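PDB 5KLE: carbohydrate binding module E1 from Uncultured bacterium, which binds cellopentaose and probably other cellulose-like beta-1,4-glucan chains, and probably helps target associated enzymes to cellulose. Local coordinates for residues K19-Y33 and K82-N96. Sequence-based numbering, arbitrary orientation.
Sequences KGVEFSAVAGDCIKY and KIVSASRSFNVKFDN. With BGC (beta-D-glucopyranose), chain B; BGC (beta-D-glucopyranose), chain C.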
loop_
_atom_site.group_PDB
_atom_site.type_symbol
_atom_site.label_atom_id
_atom_site.label_comp_id
_atom_site.label_asym_id
_atom_site.label_seq_id
_atom_site.Cartn_x
_atom_site.Cartn_y
_atom_site.Cartn_z
ATOM N N LYS A 19 -2.119 -1.923 11.237
ATOM C CA LYS A 19 -2.322 -3.328 10.868
ATOM C C LYS A 19 -3.795 -3.699 10.930
ATOM O O LYS A 19 -4.431 -3.596 11.992
ATOM C CB LYS A 19 -1.509 -4.232 11.815
ATOM C CG LYS A 19 -1.607 -5.714 11.521
ATOM C CD LYS A 19 -0.698 -6.447 12.509
ATOM C CE LYS A 19 -0.580 -7.956 12.237
ATOM N NZ LYS A 19 -1.894 -8.652 12.273
ATOM N N GLY A 20 -4.332 -4.121 9.788
ATOM C CA GLY A 20 -5.690 -4.629 9.714
ATOM C C GLY A 20 -6.797 -3.597 9.700
ATOM O O GLY A 20 -7.961 -4.010 9.697
ATOM N N VAL A 21 -6.481 -2.287 9.676
ATOM C CA VAL A 21 -7.474 -1.211 9.842
ATOM C C VAL A 21 -7.678 -0.522 8.488
ATOM O O VAL A 21 -6.750 0.098 7.954
ATOM C CB VAL A 21 -7.030 -0.201 10.918
ATOM C CG1 VAL A 21 -7.996 0.975 10.998
ATOM C CG2 VAL A 21 -6.900 -0.894 12.284
ATOM N N GLU A 22 -8.903 -0.591 7.955
ATOM C CA GLU A 22 -9.188 0.006 6.653
ATOM C C GLU A 22 -9.124 1.533 6.705
ATOM O O GLU A 22 -9.445 2.172 7.725
ATOM C CB GLU A 22 -10.567 -0.413 6.142
ATOM C CG GLU A 22 -10.646 -1.827 5.602
ATOM C CD GLU A 22 -11.853 -2.033 4.688
ATOM O OE1 GLU A 22 -11.769 -2.889 3.798
ATOM O OE2 GLU A 22 -12.873 -1.323 4.854
ATOM N N PHE A 23 -8.725 2.123 5.580
ATOM C CA PHE A 23 -8.686 3.574 5.453
ATOM C C PHE A 23 -8.971 3.933 3.997
ATOM O O PHE A 23 -8.830 3.106 3.100
ATOM C CB PHE A 23 -7.362 4.150 5.976
ATOM C CG PHE A 23 -6.157 3.722 5.181
ATOM C CD1 PHE A 23 -5.516 2.510 5.420
ATOM C CD2 PHE A 23 -5.688 4.537 4.151
ATOM C CE1 PHE A 23 -4.382 2.145 4.661
ATOM C CE2 PHE A 23 -4.586 4.185 3.397
ATOM C CZ PHE A 23 -3.937 2.991 3.633
ATOM N N SER A 24 -9.409 5.162 3.775
ATOM C CA SER A 24 -9.703 5.635 2.426
ATOM C C SER A 24 -8.422 6.048 1.729
ATOM O O SER A 24 -7.622 6.807 2.298
ATOM C CB SER A 24 -10.621 6.854 2.502
ATOM O OG SER A 24 -11.015 7.251 1.202
ATOM N N ALA A 25 -8.218 5.541 0.507
ATOM C CA ALA A 25 -6.967 5.718 -0.228
ATOM C C ALA A 25 -7.249 6.236 -1.624
ATOM O O ALA A 25 -8.321 5.966 -2.198
ATOM C CB ALA A 25 -6.242 4.384 -0.338
ATOM N N VAL A 26 -6.275 6.967 -2.188
ATOM C CA VAL A 26 -6.400 7.490 -3.546
ATOM C C VAL A 26 -5.064 7.398 -4.266
ATOM O O VAL A 26 -3.992 7.394 -3.645
ATOM C CB VAL A 26 -6.878 8.967 -3.660
ATOM C CG1 VAL A 26 -8.337 9.150 -3.264
ATOM C CG2 VAL A 26 -6.042 9.808 -2.845
ATOM N N ALA A 27 -5.136 7.328 -5.594
ATOM C CA ALA A 27 -3.923 7.373 -6.411
ATOM C C ALA A 27 -3.060 8.575 -6.037
ATOM O O ALA A 27 -3.561 9.715 -5.927
ATOM C CB ALA A 27 -4.303 7.442 -7.892
ATOM N N GLY A 28 -1.741 8.330 -5.903
ATOM C CA GLY A 28 -0.785 9.352 -5.497
ATOM C C GLY A 28 -0.440 9.334 -4.021
ATOM O O GLY A 28 0.579 9.931 -3.632
ATOM N N ASP A 29 -1.254 8.680 -3.194
ATOM C CA ASP A 29 -0.940 8.618 -1.767
ATOM C C ASP A 29 0.375 7.872 -1.543
ATOM O O ASP A 29 0.784 7.043 -2.357
ATOM C CB ASP A 29 -2.049 7.861 -1.009
ATOM C CG ASP A 29 -3.285 8.711 -0.697
ATOM O OD1 ASP A 29 -3.239 9.965 -0.764
ATOM O OD2 ASP A 29 -4.315 8.078 -0.362
ATOM N N CYS A 30 1.044 8.190 -0.425
ATOM C CA CYS A 30 2.292 7.567 0.009
ATOM C C CYS A 30 2.087 7.133 1.457
ATOM O O CYS A 30 2.016 7.988 2.355
ATOM C CB CYS A 30 3.426 8.587 -0.097
ATOM S SG CYS A 30 5.006 7.934 0.558
ATOM N N ILE A 31 1.939 5.819 1.672
ATOM C CA ILE A 31 1.474 5.260 2.941
ATOM C C ILE A 31 2.675 4.685 3.690
ATOM O O ILE A 31 3.407 3.838 3.144
ATOM C CB ILE A 31 0.469 4.117 2.696
ATOM C CG1 ILE A 31 -0.586 4.498 1.656
ATOM C CG2 ILE A 31 -0.154 3.643 4.060
ATOM C CD1 ILE A 31 -1.366 5.610 2.063
ATOM N N LYS A 32 2.834 5.044 4.968
ATOM C CA LYS A 32 3.799 4.386 5.840
ATOM C C LYS A 32 3.108 3.191 6.496
ATOM O O LYS A 32 1.992 3.324 7.014
ATOM C CB LYS A 32 4.257 5.344 6.940
ATOM C CG LYS A 32 5.289 4.743 7.904
ATOM C CD LYS A 32 5.627 5.705 9.054
ATOM C CE LYS A 32 6.654 5.108 9.992
ATOM N NZ LYS A 32 7.123 6.188 10.939
ATOM N N TYR A 33 3.779 2.037 6.497
ATOM C CA TYR A 33 3.262 0.861 7.203
ATOM C C TYR A 33 4.435 0.107 7.805
ATOM O O TYR A 33 5.357 -0.280 7.071
ATOM C CB TYR A 33 2.506 -0.077 6.247
ATOM C CG TYR A 33 1.956 -1.306 6.934
ATOM C CD1 TYR A 33 0.981 -1.188 7.918
ATOM C CD2 TYR A 33 2.434 -2.596 6.636
ATOM C CE1 TYR A 33 0.497 -2.310 8.585
ATOM C CE2 TYR A 33 1.934 -3.747 7.300
ATOM C CZ TYR A 33 0.974 -3.584 8.285
ATOM O OH TYR A 33 0.430 -4.663 8.964
ATOM N N LYS A 82 3.616 3.538 -2.297
ATOM C CA LYS A 82 2.961 4.517 -3.170
ATOM C C LYS A 82 1.794 3.860 -3.902
ATOM O O LYS A 82 1.948 2.771 -4.489
ATOM C CB LYS A 82 3.938 5.082 -4.206
ATOM C CG LYS A 82 3.246 6.129 -5.096
ATOM C CD LYS A 82 4.227 6.990 -5.847
ATOM C CE LYS A 82 3.455 8.078 -6.622
ATOM N NZ LYS A 82 4.355 8.711 -7.599
ATOM N N ILE A 83 0.643 4.539 -3.910
ATOM C CA ILE A 83 -0.508 4.119 -4.716
ATOM C C ILE A 83 -0.320 4.706 -6.116
ATOM O O ILE A 83 -0.456 5.912 -6.337
ATOM C CB ILE A 83 -1.847 4.512 -4.084
ATOM C CG1 ILE A 83 -1.889 3.999 -2.642
ATOM C CG2 ILE A 83 -3.003 3.890 -4.896
ATOM C CD1 ILE A 83 -3.218 4.173 -1.947
ATOM N N VAL A 84 0.031 3.843 -7.059
ATOM C CA VAL A 84 0.415 4.282 -8.393
ATOM C C VAL A 84 -0.808 4.631 -9.214
ATOM O O VAL A 84 -0.804 5.613 -9.972
ATOM C CB VAL A 84 1.269 3.187 -9.063
ATOM C CG1 VAL A 84 1.526 3.571 -10.521
ATOM C CG2 VAL A 84 2.603 3.044 -8.313
ATOM N N SER A 85 -1.870 3.831 -9.105
ATOM C CA SER A 85 -3.044 4.047 -9.937
ATOM C C SER A 85 -4.259 3.534 -9.183
ATOM O O SER A 85 -4.170 2.575 -8.405
ATOM C CB SER A 85 -2.911 3.337 -11.292
ATOM O OG SER A 85 -2.823 1.933 -11.134
ATOM N N ALA A 86 -5.406 4.181 -9.444
ATOM C CA ALA A 86 -6.738 3.800 -8.962
ATOM C C ALA A 86 -7.713 4.827 -9.529
ATOM O O ALA A 86 -7.434 6.031 -9.456
ATOM C CB ALA A 86 -6.808 3.833 -7.415
ATOM N N SER A 87 -8.863 4.384 -10.060
ATOM C CA SER A 87 -9.765 5.318 -10.735
ATOM C C SER A 87 -10.522 6.251 -9.795
ATOM O O SER A 87 -10.989 7.306 -10.262
ATOM C CB SER A 87 -10.794 4.595 -11.606
ATOM O OG SER A 87 -11.770 3.962 -10.783
ATOM N N ARG A 88 -10.654 5.906 -8.514
ATOM C CA ARG A 88 -11.466 6.645 -7.545
ATOM C C ARG A 88 -11.043 6.204 -6.148
ATOM O O ARG A 88 -10.355 5.192 -5.986
ATOM C CB ARG A 88 -12.966 6.400 -7.750
ATOM C CG ARG A 88 -13.442 4.919 -7.553
ATOM C CD ARG A 88 -14.945 4.696 -7.917
ATOM N NE ARG A 88 -15.163 5.003 -9.353
ATOM C CZ ARG A 88 -15.589 4.155 -10.279
ATOM N NH1 ARG A 88 -16.001 2.904 -9.973
ATOM N NH2 ARG A 88 -15.616 4.602 -11.526
ATOM N N SER A 89 -11.416 6.985 -5.139
ATOM C CA SER A 89 -11.036 6.595 -3.782
ATOM C C SER A 89 -11.655 5.251 -3.404
ATOM O O SER A 89 -12.756 4.879 -3.848
ATOM C CB SER A 89 -11.426 7.675 -2.762
ATOM O OG SER A 89 -12.860 7.790 -2.636
ATOM N N PHE A 90 -10.935 4.506 -2.574
ATOM C CA PHE A 90 -11.369 3.157 -2.228
ATOM C C PHE A 90 -10.900 2.852 -0.814
ATOM O O PHE A 90 -10.020 3.534 -0.281
ATOM C CB PHE A 90 -10.831 2.114 -3.249
ATOM C CG PHE A 90 -9.306 2.039 -3.319
ATOM C CD1 PHE A 90 -8.539 3.018 -3.976
ATOM C CD2 PHE A 90 -8.650 0.975 -2.774
ATOM C CE1 PHE A 90 -7.123 2.911 -4.029
ATOM C CE2 PHE A 90 -7.258 0.861 -2.829
ATOM C CZ PHE A 90 -6.485 1.830 -3.438
ATOM N N ASN A 91 -11.498 1.840 -0.170
ATOM C CA ASN A 91 -11.076 1.479 1.190
ATOM C C ASN A 91 -10.117 0.295 1.116
ATOM O O ASN A 91 -10.448 -0.749 0.538
ATOM C CB ASN A 91 -12.268 1.096 2.067
ATOM C CG ASN A 91 -13.134 2.273 2.418
ATOM O OD1 ASN A 91 -12.667 3.420 2.487
ATOM N ND2 ASN A 91 -14.397 1.991 2.720
ATOM N N VAL A 92 -8.949 0.439 1.745
ATOM C CA VAL A 92 -7.894 -0.568 1.664
ATOM C C VAL A 92 -7.383 -0.841 3.067
ATOM O O VAL A 92 -7.457 0.029 3.940
ATOM C CB VAL A 92 -6.756 -0.088 0.733
ATOM C CG1 VAL A 92 -5.994 1.065 1.371
ATOM C CG2 VAL A 92 -5.821 -1.244 0.378
ATOM N N LYS A 93 -6.875 -2.068 3.300
ATOM C CA LYS A 93 -6.116 -2.338 4.527
ATOM C C LYS A 93 -4.825 -3.075 4.228
ATOM O O LYS A 93 -4.729 -3.819 3.253
ATOM C CB LYS A 93 -6.905 -3.058 5.619
ATOM C CG LYS A 93 -7.598 -4.321 5.166
ATOM C CD LYS A 93 -8.371 -4.854 6.371
ATOM C CE LYS A 93 -9.325 -5.940 6.033
ATOM N NZ LYS A 93 -10.055 -6.377 7.291
ATOM N N PHE A 94 -3.817 -2.798 5.058
ATOM C CA PHE A 94 -2.540 -3.498 5.026
ATOM C C PHE A 94 -2.452 -4.392 6.261
ATOM O O PHE A 94 -2.905 -4.013 7.344
ATOM C CB PHE A 94 -1.357 -2.515 5.058
ATOM C CG PHE A 94 -1.290 -1.563 3.876
ATOM C CD1 PHE A 94 -2.063 -1.746 2.725
ATOM C CD2 PHE A 94 -0.439 -0.471 3.933
ATOM C CE1 PHE A 94 -1.989 -0.831 1.634
ATOM C CE2 PHE A 94 -0.342 0.429 2.858
ATOM C CZ PHE A 94 -1.122 0.247 1.704
ATOM N N ASP A 95 -1.867 -5.590 6.096
ATOM C CA ASP A 95 -1.746 -6.563 7.180
ATOM C C ASP A 95 -0.490 -7.394 6.918
ATOM O O ASP A 95 0.222 -7.185 5.924
ATOM C CB ASP A 95 -3.032 -7.424 7.274
ATOM C CG ASP A 95 -3.361 -7.906 8.706
ATOM O OD1 ASP A 95 -2.451 -8.171 9.517
ATOM O OD2 ASP A 95 -4.574 -8.061 9.015
ATOM N N ASN A 96 -0.217 -8.348 7.807
ATOM C CA ASN A 96 0.948 -9.204 7.642
ATOM C C ASN A 96 0.713 -10.445 8.471
ATOM O O ASN A 96 0.174 -10.361 9.585
ATOM C CB ASN A 96 2.277 -8.510 8.043
ATOM C CG ASN A 96 2.265 -7.975 9.468
ATOM O OD1 ASN A 96 1.746 -6.893 9.704
ATOM N ND2 ASN A 96 2.845 -8.712 10.410
HETATM C C2 BGC B . -16.323 -7.900 3.226
HETATM C C3 BGC B . -16.827 -6.616 2.499
HETATM C C4 BGC B . -16.448 -5.414 3.261
HETATM C C5 BGC B . -14.959 -5.392 3.662
HETATM C C6 BGC B . -14.766 -4.165 4.508
HETATM C C1 BGC B . -14.864 -7.721 3.556
HETATM O O2 BGC B . -16.442 -9.126 2.576
HETATM O O3 BGC B . -18.218 -6.563 2.619
HETATM O O4 BGC B . -16.801 -4.211 2.619
HETATM O O5 BGC B . -14.711 -6.592 4.343
HETATM O O6 BGC B . -13.596 -4.340 5.316
HETATM C C2 BGC C . -11.136 -9.562 5.526
HETATM C C3 BGC C . -12.457 -8.852 5.576
HETATM C C4 BGC C . -13.260 -9.157 4.315
HETATM C C5 BGC C . -13.400 -10.611 4.145
HETATM C C6 BGC C . -13.954 -10.979 2.792
HETATM C C1 BGC C . -11.366 -11.053 5.293
HETATM O O2 BGC C . -10.429 -9.329 6.734
HETATM O O3 BGC C . -12.210 -7.463 5.699
HETATM O O4 BGC C . -14.514 -8.678 4.428
HETATM O O5 BGC C . -12.157 -11.257 4.194
HETATM O O6 BGC C . -13.716 -12.327 2.572
HETATM O O HOH W 1 -5.047 -7.821 11.744
HETATM O O HOH W 2 -1.772 -11.355 11.499
HETATM O O HOH W 3 -4.229 -0.775 7.104
HETATM O O HOH W 4 -12.414 -2.500 1.307
HETATM O O HOH W 5 -15.276 -0.518 3.646
HETATM O O HOH W 6 -7.769 7.472 -6.854
#
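F23 and A25 each pair with strand 90-96 through two backbone hydrogen bonds, F23 with V92 and A25 with F90, making 23-25 an antiparallel edge strand of the four-stranded sheet. Water 3 links V21 O to F94 N where the pairing opens, and G20 N then reaches F94 O (2.8 Å). Beyond A25 a type II turn, V26 to D29, carries the chain over to the other sheet, where G28 N and D29 O bond to I83 and C30 pairs with K82. The two segments thus bridge both layers of a beta-sandwich, with an aromatic cluster between them. F94 meets the face of Y33 in an offset edge-to-face pair, and F23 points its edge at the face of F94 in a T-shaped one (planes 85° apart). F94 CB sits over the centre of the Y33 ring, while I31 CG2 packs on F94 CE2. V92 CG1 covers one face of F23, and I83 CD1 presses tightly on A25 CB (3.4 Å). Y33 OH donates to N96 OD1 in its carbonyl plane (2.7 Å). D95 OD1 takes K19 NZ on its syn side in a salt bridge (2.9 Å) and N96 N on the anti side. On the sugar-binding side, K93 runs straight past E22 CG (chi2 -178°), which carries NZ out to O3 and O2 of one glucose; in the conformer modelled here, E22 OE1 accepts from O6 of the next (2.8 Å), and two waters link its carboxylate to N91.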